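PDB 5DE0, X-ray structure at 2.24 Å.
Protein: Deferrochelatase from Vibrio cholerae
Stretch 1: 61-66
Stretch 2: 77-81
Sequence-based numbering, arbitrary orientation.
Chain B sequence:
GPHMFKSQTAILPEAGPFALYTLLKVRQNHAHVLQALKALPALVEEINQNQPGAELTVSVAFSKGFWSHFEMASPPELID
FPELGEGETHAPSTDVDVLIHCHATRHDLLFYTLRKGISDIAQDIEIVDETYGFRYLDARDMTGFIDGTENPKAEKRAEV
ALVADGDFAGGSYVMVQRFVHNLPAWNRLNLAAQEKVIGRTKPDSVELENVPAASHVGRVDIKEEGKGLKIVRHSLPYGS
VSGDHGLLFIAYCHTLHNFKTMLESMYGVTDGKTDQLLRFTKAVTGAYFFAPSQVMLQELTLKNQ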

# COMPACT_ATOMS: atom_id res chain seq x y z
N ALA B 61 -12.28 12.70 -12.93
CA ALA B 61 -13.45 13.49 -12.55
C ALA B 61 -13.06 14.83 -11.95
O ALA B 61 -12.00 14.97 -11.35
CB ALA B 61 -14.32 12.71 -11.59
N PHE B 62 -13.94 15.82 -12.11
CA PHE B 62 -13.65 17.17 -11.64
C PHE B 62 -14.72 17.67 -10.68
O PHE B 62 -15.91 17.36 -10.84
CB PHE B 62 -13.54 18.13 -12.83
CG PHE B 62 -12.56 17.69 -13.87
CD1 PHE B 62 -12.98 16.95 -14.97
CD2 PHE B 62 -11.22 18.01 -13.76
CE1 PHE B 62 -12.07 16.54 -15.94
CE2 PHE B 62 -10.31 17.60 -14.73
CZ PHE B 62 -10.74 16.87 -15.82
N SER B 63 -14.31 18.45 -9.68
CA SER B 63 -15.24 19.00 -8.70
C SER B 63 -16.03 20.18 -9.25
O SER B 63 -15.72 20.69 -10.33
CB SER B 63 -14.50 19.41 -7.43
OG SER B 63 -13.66 20.52 -7.67
N LYS B 64 -17.03 20.62 -8.50
CA LYS B 64 -17.85 21.77 -8.87
C LYS B 64 -17.00 23.03 -9.01
O LYS B 64 -17.15 23.79 -9.97
CB LYS B 64 -18.96 21.98 -7.84
CG LYS B 64 -19.66 23.33 -7.95
CD LYS B 64 -20.45 23.46 -9.25
CE LYS B 64 -21.25 24.75 -9.28
NZ LYS B 64 -22.09 24.84 -10.50
N GLY B 65 -16.11 23.24 -8.04
CA GLY B 65 -15.27 24.42 -8.03
C GLY B 65 -14.32 24.49 -9.21
O GLY B 65 -14.11 25.56 -9.78
N PHE B 66 -13.74 23.35 -9.58
CA PHE B 66 -12.79 23.32 -10.69
C PHE B 66 -13.50 23.34 -12.04
O PHE B 66 -12.90 23.71 -13.05
CB PHE B 66 -11.90 22.07 -10.59
CG PHE B 66 -10.77 22.06 -11.59
CD1 PHE B 66 -9.60 22.76 -11.34
CD2 PHE B 66 -10.87 21.33 -12.77
CE1 PHE B 66 -8.55 22.75 -12.25
CE2 PHE B 66 -9.82 21.32 -13.69
CZ PHE B 66 -8.66 22.03 -13.42
N GLU B 77 -26.60 18.96 -11.56
CA GLU B 77 -26.68 18.57 -10.15
C GLU B 77 -25.33 18.65 -9.43
O GLU B 77 -25.26 18.41 -8.22
CB GLU B 77 -27.23 17.15 -10.03
CG GLU B 77 -28.51 16.91 -10.81
CD GLU B 77 -29.07 15.52 -10.58
OE1 GLU B 77 -29.04 15.04 -9.42
OE2 GLU B 77 -29.53 14.89 -11.56
N LEU B 78 -24.27 19.00 -10.15
CA LEU B 78 -22.94 19.06 -9.56
C LEU B 78 -22.83 20.22 -8.56
O LEU B 78 -23.00 21.38 -8.93
CB LEU B 78 -21.87 19.20 -10.64
CG LEU B 78 -20.42 19.26 -10.16
CD1 LEU B 78 -20.06 18.02 -9.34
CD2 LEU B 78 -19.46 19.40 -11.34
N ILE B 79 -22.56 19.89 -7.31
CA ILE B 79 -22.40 20.88 -6.25
C ILE B 79 -21.19 20.57 -5.38
O ILE B 79 -20.59 19.49 -5.50
CB ILE B 79 -23.64 20.95 -5.33
CG1 ILE B 79 -23.80 19.64 -4.55
CG2 ILE B 79 -24.90 21.26 -6.13
CD1 ILE B 79 -24.93 19.66 -3.54
N ASP B 80 -20.82 21.50 -4.51
CA ASP B 80 -19.79 21.25 -3.52
C ASP B 80 -20.30 20.24 -2.49
O ASP B 80 -21.48 20.23 -2.16
CB ASP B 80 -19.37 22.54 -2.82
CG ASP B 80 -18.51 23.43 -3.69
OD1 ASP B 80 -18.36 23.12 -4.89
OD2 ASP B 80 -17.98 24.44 -3.18
N PHE B 81 -19.40 19.39 -2.00
CA PHE B 81 -19.75 18.42 -0.98
C PHE B 81 -20.02 19.14 0.34
O PHE B 81 -19.10 19.69 0.95
CB PHE B 81 -18.62 17.40 -0.81
CG PHE B 81 -18.97 16.23 0.07
CD1 PHE B 81 -18.76 16.29 1.44
CD2 PHE B 81 -19.47 15.07 -0.48
CE1 PHE B 81 -19.07 15.22 2.25
CE2 PHE B 81 -19.78 13.98 0.33
CZ PHE B 81 -19.58 14.06 1.69
O HOH W 1 -17.72 19.14 -6.04

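Two segments can pack closely without a single direct hydrogen bond between them, provided that carbon contacts and water do the work; this pair in the deferrochelatase of Vibrio cholerae is a compact example. Ala61 and Phe62 belong to a strand that begins earlier in the chain, and a weakly bonded helix follows from about Lys64, while the second stretch has no regular structure. The touching parts run 57° apart, and the backbones come nearest at Lys64 and Ile79, whose CA atoms lie 5.3 Å apart. The turn into the helix is capped by Ser63, whose OG accepts a weak bond from Phe66 N at 3.4 Å. The first turn of a helix leaves amide groups without partners in the helix itself, and the amide of Lys64 is met by water: Lys64 N donates to water 1 at 3.0 Å, and that water donates to Ile79 O at 2.9 Å, so one molecule joins the two backbones.

Lys64 is the centre of the side-chain contact. Its CA-to-CB bond points toward the second stretch, yet the end of the side chain leads away, and NZ is hydrogen-bonded elsewhere in the structure. The closest approaches are made by carbons of its aliphatic stem. Lys64 CB lies 3.9 Å from Leu78 CG, an apolar pairing, and Lys64 CD approaches Leu78 O at 3.3 Å. Leu78 is buried, and its CA-to-CB bond points toward the first stretch; its CD2 lies loosely, 4.1 Å from both Phe62 O and Ser63 O. Asp80 approaches the same stem, its OD1 3.2 Å from Lys64 CB. Although lysine and aspartate carry opposite charges, this is a contact with carbon, not a salt bridge. The CA-to-CB bond of Ile79 points away, and its backbone C lies 3.6 Å from Lys64 CB. The whole contact buries just 224 Å².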